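Local coordinates for protein D-aminopeptidase (Bacillus subtilis, PDB 1HI9) that removes N-terminal D-amino acids from peptides, using two zinc ions per subunit inside a self-compartmentalizing decamer, at residues P214-L219 against Q250-L255; S220-N225 against G243-Q248. One frame throughout, in Å; residues are numbered along the deposited sequence.

Contact 1. Residues P214-L219 against Q250-L255; sequences PDRPVL and QAKDML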
loop_
_atom_site.group_PDB
_atom_site.type_symbol
_atom_site.label_atom_id
_atom_site.label_comp_id
_atom_site.label_asym_id
_atom_site.label_seq_id
_atom_site.Cartn_x
_atom_site.Cartn_y
_atom_site.Cartn_z
ATOM N N PRO A 214 -27.727 1.146 -43.478
ATOM C CA PRO A 214 -28.791 2.073 -43.874
ATOM C C PRO A 214 -28.201 3.464 -44.116
ATOM O O PRO A 214 -27.134 3.786 -43.596
ATOM C CB PRO A 214 -29.720 2.070 -42.663
ATOM C CG PRO A 214 -29.530 0.697 -42.089
ATOM C CD PRO A 214 -28.039 0.498 -42.193
ATOM N N ASP A 215 -28.904 4.284 -44.896
ATOM C CA ASP A 215 -28.461 5.643 -45.200
ATOM C C ASP A 215 -28.401 6.511 -43.951
ATOM O O ASP A 215 -27.398 7.169 -43.697
ATOM C CB ASP A 215 -29.406 6.290 -46.214
ATOM C CG ASP A 215 -29.221 5.750 -47.618
ATOM O OD1 ASP A 215 -30.008 6.136 -48.518
ATOM O OD2 ASP A 215 -28.287 4.947 -47.823
ATOM N N ARG A 216 -29.488 6.531 -43.186
ATOM C CA ARG A 216 -29.550 7.321 -41.957
ATOM C C ARG A 216 -29.882 6.364 -40.830
ATOM O O ARG A 216 -30.989 6.366 -40.296
ATOM C CB ARG A 216 -30.632 8.399 -42.059
ATOM C CG ARG A 216 -30.344 9.482 -43.092
ATOM C CD ARG A 216 -31.512 10.458 -43.197
ATOM N NE ARG A 216 -31.831 11.076 -41.905
ATOM C CZ ARG A 216 -31.041 11.937 -41.269
ATOM N NH1 ARG A 216 -29.877 12.292 -41.801
ATOM N NH2 ARG A 216 -31.415 12.444 -40.102
ATOM N N PRO A 217 -28.908 5.535 -40.447
ATOM C CA PRO A 217 -29.080 4.547 -39.384
ATOM C C PRO A 217 -29.456 5.103 -38.022
ATOM O O PRO A 217 -29.032 6.187 -37.630
ATOM C CB PRO A 217 -27.734 3.826 -39.369
ATOM C CG PRO A 217 -26.777 4.901 -39.745
ATOM C CD PRO A 217 -27.498 5.606 -40.874
ATOM N N VAL A 218 -30.282 4.345 -37.320
ATOM C CA VAL A 218 -30.706 4.714 -35.988
ATOM C C VAL A 218 -29.952 3.790 -35.044
ATOM O O VAL A 218 -30.136 2.565 -35.058
ATOM C CB VAL A 218 -32.220 4.511 -35.785
ATOM C CG1 VAL A 218 -32.591 4.754 -34.334
ATOM C CG2 VAL A 218 -32.996 5.457 -36.690
ATOM N N LEU A 219 -29.084 4.387 -34.236
ATOM C CA LEU A 219 -28.298 3.641 -33.277
ATOM C C LEU A 219 -29.071 3.496 -31.982
ATOM O O LEU A 219 -29.615 4.466 -31.469
ATOM C CB LEU A 219 -26.979 4.367 -32.998
ATOM C CG LEU A 219 -26.103 3.781 -31.878
ATOM C CD1 LEU A 219 -25.761 2.336 -32.204
ATOM C CD2 LEU A 219 -24.821 4.610 -31.720
ATOM N N GLN A 250 -30.393 9.183 -33.746
ATOM C CA GLN A 250 -30.596 9.198 -35.191
ATOM C C GLN A 250 -29.337 9.816 -35.796
ATOM O O GLN A 250 -29.014 10.974 -35.527
ATOM C CB GLN A 250 -31.830 10.035 -35.550
ATOM C CG GLN A 250 -31.990 10.321 -37.041
ATOM C CD GLN A 250 -32.206 9.071 -37.884
ATOM O OE1 GLN A 250 -33.272 8.459 -37.862
ATOM N NE2 GLN A 250 -31.179 8.684 -38.631
ATOM N N ALA A 251 -28.619 9.030 -36.591
ATOM C CA ALA A 251 -27.377 9.479 -37.216
ATOM C C ALA A 251 -27.566 9.848 -38.682
ATOM O O ALA A 251 -28.533 9.429 -39.315
ATOM C CB ALA A 251 -26.318 8.388 -37.097
ATOM N N LYS A 252 -26.630 10.630 -39.212
ATOM C CA LYS A 252 -26.669 11.057 -40.607
ATOM C C LYS A 252 -26.161 9.946 -41.519
ATOM O O LYS A 252 -26.586 9.835 -42.666
ATOM C CB LYS A 252 -25.804 12.303 -40.811
ATOM C CG LYS A 252 -26.204 13.491 -39.949
ATOM C CD LYS A 252 -25.435 14.764 -40.337
ATOM C CE LYS A 252 -23.913 14.623 -40.162
ATOM N NZ LYS A 252 -23.271 13.642 -41.112
ATOM N N ASP A 253 -25.236 9.145 -40.995
ATOM C CA ASP A 253 -24.651 8.019 -41.712
ATOM C C ASP A 253 -24.009 7.044 -40.728
ATOM O O ASP A 253 -23.945 7.311 -39.526
ATOM C CB ASP A 253 -23.601 8.499 -42.702
ATOM C CG ASP A 253 -22.692 9.543 -42.109
ATOM O OD1 ASP A 253 -23.062 10.734 -42.115
ATOM O OD2 ASP A 253 -21.613 9.178 -41.613
ATOM N N MET A 254 -23.529 5.914 -41.239
ATOM C CA MET A 254 -22.916 4.906 -40.379
ATOM C C MET A 254 -21.703 5.456 -39.625
ATOM O O MET A 254 -21.468 5.096 -38.474
ATOM C CB MET A 254 -22.508 3.687 -41.209
ATOM C CG MET A 254 -22.139 2.454 -40.387
ATOM S SD MET A 254 -23.453 1.931 -39.263
ATOM C CE MET A 254 -22.456 1.521 -37.790
ATOM N N LEU A 255 -20.939 6.330 -40.271
ATOM C CA LEU A 255 -19.772 6.895 -39.626
ATOM C C LEU A 255 -20.137 7.721 -38.388
ATOM O O LEU A 255 -19.459 7.638 -37.361
ATOM C CB LEU A 255 -18.968 7.745 -40.607
ATOM C CG LEU A 255 -18.443 7.024 -41.851
ATOM C CD1 LEU A 255 -17.382 7.889 -42.503
ATOM C CD2 LEU A 255 -17.844 5.663 -41.498
HETATM O O HOH W 1 -24.424 5.066 -43.606
#
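Gln250 turns its amide back over the opposite segment: CG stands anti to its own backbone N (chi1 170°), and a bend at chi2 (64°) swings CD toward Arg216 and Val218. The Arg216 chain starts beside its backbone N and is bent at chi3, and its guanidinium comes to lie with one face against Ala251 O, 21° from coplanar with the Gln250 amide. A primary amide suits this place because NE2 has two hydrogens to give. Gln250 NE2 gives one to Arg216 O at 2.9 Å, reaching it from well above the carbonyl plane; the other goes to Ala251 O, 2.8 Å from Gln250 NE2. Both acceptors lie in the plane of the amide, which fixes its rotation, while Gln250 OE1 rests 3.2 Å from Val218 CG2.

Val218 and Gln250 form an antiparallel, non-hydrogen-bonded pair where two neighbouring strands of the five-stranded antiparallel sheet meet their loops. Beyond it Ala251 N donates to Pro217 O at 3.1 Å. The compact ring of Pro217 suits this buried place: CG lies 3.6 Å from Asp253 C and near Ala251 CB and Met254 SD.

Asp253 is the N-cap of helix 254-268, its OD2 accepting from Glu256 N; Lys252 NZ makes a salt bridge, weak as a hydrogen bond, to Asp253 OD1. Asp215 O receives a CA-H...O contact from Asp253 CA at 3.5 Å. A water joins the loop at Pro214 to the start of the helix, donating to Pro214 O and accepting from Met254 N at 2.7 Å.

Contact 2. Residues S220-N225 against G243-Q248; sequences SIEFAN and GTTTVQ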
loop_
_atom_site.group_PDB
_atom_site.type_symbol
_atom_site.label_atom_id
_atom_site.label_comp_id
_atom_site.label_asym_id
_atom_site.label_seq_id
_atom_site.Cartn_x
_atom_site.Cartn_y
_atom_site.Cartn_z
ATOM N N SER A 220 -29.138 2.277 -31.469
ATOM C CA SER A 220 -29.818 2.021 -30.210
ATOM C C SER A 220 -28.841 1.253 -29.330
ATOM O O SER A 220 -28.195 0.303 -29.779
ATOM C CB SER A 220 -31.093 1.193 -30.419
ATOM O OG SER A 220 -32.153 1.997 -30.901
ATOM N N ILE A 221 -28.721 1.686 -28.084
ATOM C CA ILE A 221 -27.836 1.025 -27.150
ATOM C C ILE A 221 -28.607 0.725 -25.888
ATOM O O ILE A 221 -29.147 1.626 -25.254
ATOM C CB ILE A 221 -26.631 1.908 -26.765
ATOM C CG1 ILE A 221 -25.912 2.388 -28.022
ATOM C CG2 ILE A 221 -25.681 1.118 -25.861
ATOM C CD1 ILE A 221 -24.781 3.316 -27.754
ATOM N N GLU A 222 -28.683 -0.550 -25.539
ATOM C CA GLU A 222 -29.364 -0.940 -24.319
ATOM C C GLU A 222 -28.267 -1.160 -23.283
ATOM O O GLU A 222 -27.383 -1.998 -23.478
ATOM C CB GLU A 222 -30.138 -2.231 -24.531
ATOM C CG GLU A 222 -30.992 -2.616 -23.341
ATOM C CD GLU A 222 -31.715 -3.937 -23.546
ATOM O OE1 GLU A 222 -32.434 -4.082 -24.557
ATOM O OE2 GLU A 222 -31.560 -4.828 -22.692
ATOM N N PHE A 223 -28.316 -0.403 -22.191
ATOM C CA PHE A 223 -27.319 -0.520 -21.132
ATOM C C PHE A 223 -27.796 -1.434 -20.007
ATOM O O PHE A 223 -28.988 -1.726 -19.886
ATOM C CB PHE A 223 -26.983 0.869 -20.575
ATOM C CG PHE A 223 -26.364 1.788 -21.590
ATOM C CD1 PHE A 223 -27.150 2.686 -22.308
ATOM C CD2 PHE A 223 -24.993 1.734 -21.852
ATOM C CE1 PHE A 223 -26.582 3.520 -23.277
ATOM C CE2 PHE A 223 -24.407 2.562 -22.822
ATOM C CZ PHE A 223 -25.204 3.461 -23.540
ATOM N N ALA A 224 -26.857 -1.884 -19.180
ATOM C CA ALA A 224 -27.183 -2.776 -18.075
ATOM C C ALA A 224 -28.086 -2.130 -17.026
ATOM O O ALA A 224 -29.014 -2.777 -16.534
ATOM C CB ALA A 224 -25.905 -3.285 -17.425
ATOM N N ASN A 225 -27.815 -0.867 -16.681
ATOM C CA ASN A 225 -28.629 -0.159 -15.683
ATOM C C ASN A 225 -29.059 1.220 -16.175
ATOM O O ASN A 225 -28.553 1.723 -17.176
ATOM C CB ASN A 225 -27.888 -0.038 -14.334
ATOM C CG ASN A 225 -26.623 0.797 -14.423
ATOM O OD1 ASN A 225 -25.502 0.286 -14.276
ATOM N ND2 ASN A 225 -26.793 2.088 -14.664
ATOM N N GLY A 243 -39.453 3.386 -20.061
ATOM C CA GLY A 243 -39.649 2.019 -19.622
ATOM C C GLY A 243 -38.489 1.099 -19.949
ATOM O O GLY A 243 -38.610 -0.115 -19.795
ATOM N N THR A 244 -37.369 1.665 -20.398
ATOM C CA THR A 244 -36.192 0.866 -20.752
ATOM C C THR A 244 -34.890 1.553 -20.334
ATOM O O THR A 244 -34.895 2.643 -19.761
ATOM C CB THR A 244 -36.086 0.630 -22.271
ATOM O OG1 THR A 244 -35.478 1.769 -22.891
ATOM C CG2 THR A 244 -37.458 0.417 -22.887
ATOM N N THR A 245 -33.774 0.899 -20.634
ATOM C CA THR A 245 -32.459 1.438 -20.331
ATOM C C THR A 245 -31.760 1.611 -21.669
ATOM O O THR A 245 -30.528 1.587 -21.764
ATOM C CB THR A 245 -31.641 0.476 -19.468
ATOM O OG1 THR A 245 -31.474 -0.761 -20.171
ATOM C CG2 THR A 245 -32.342 0.228 -18.145
ATOM N N THR A 246 -32.571 1.790 -22.704
ATOM C CA THR A 246 -32.078 1.954 -24.060
ATOM C C THR A 246 -32.091 3.421 -24.471
ATOM O O THR A 246 -33.062 4.136 -24.222
ATOM C CB THR A 246 -32.957 1.157 -25.044
ATOM O OG1 THR A 246 -33.090 -0.191 -24.571
ATOM C CG2 THR A 246 -32.337 1.133 -26.420
ATOM N N VAL A 247 -30.998 3.861 -25.094
ATOM C CA VAL A 247 -30.867 5.234 -25.560
ATOM C C VAL A 247 -30.710 5.188 -27.073
ATOM O O VAL A 247 -29.960 4.367 -27.593
ATOM C CB VAL A 247 -29.645 5.921 -24.931
ATOM C CG1 VAL A 247 -29.581 7.376 -25.367
ATOM C CG2 VAL A 247 -29.715 5.807 -23.412
ATOM N N GLN A 248 -31.433 6.053 -27.779
ATOM C CA GLN A 248 -31.369 6.060 -29.232
ATOM C C GLN A 248 -30.758 7.341 -29.790
ATOM O O GLN A 248 -30.825 8.410 -29.179
ATOM C CB GLN A 248 -32.765 5.864 -29.829
ATOM C CG GLN A 248 -33.501 4.657 -29.291
ATOM C CD GLN A 248 -34.733 4.331 -30.104
ATOM O OE1 GLN A 248 -35.525 5.218 -30.425
ATOM N NE2 GLN A 248 -34.904 3.048 -30.444
#
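Ile221 and Val247 form the hydrogen-bonded antiparallel pair at the middle of this strand pairing, Ile221 N giving to Val247 O at 3.0 Å and Val247 N to Ile221 O at 2.9 Å. Phe223 N continues the pattern to Thr245 O.

Among side-chain bonds, Thr245 OG1 donates to Phe223 O at 2.7 Å; it sits between its own backbone N and carbonyl carbon (chi1 60°). A valine here would probably leave Phe223 O without this donor and weaken the hold on the strand end. Serine is small enough for the buried place at Ser220, whose OG takes a weak bond from Gln248 NE2.

Apolar contact falls on the Ile221 and Val247 side. Val247 CG2 meets the Phe223 ring at its edge, 3.9 Å from CE1, while Ile221 CG2 lies over one face toward the rim; helices 226-232 and 254-268 also touch this side. On the opposite face Glu222 CG lies 3.4 Å from Thr246 OG1.

As for charges, Glu222 OE2 forms a salt bridge with Arg122 of its own chain. This strand pair thus has an apolar face that suits helix packing, whereas the polar face brings a charge near the second subunit, whose Arg122 makes a long, weak ion pair with Glu222.

Following the chain from the N terminus, residues 214-219 come first and lead directly into 220-225, so one strand, 218-223, supplies a side to both contacts. The chain then runs through helix 226-232 and strand 238-240 and returns at 243-248, where contact 2 closes the inner loop. Strand 246-250 carries it on to 250-255, and contact 1 closes the wider loop, which encloses the inner one without crossing it. The two contacts touch where Leu219 O packs against Gln248 CB. Together they pair neighbouring strands of the antiparallel sheet over their length: contact 2 ends near helix 226-232, and contact 1 ends where helix 254-268 begins.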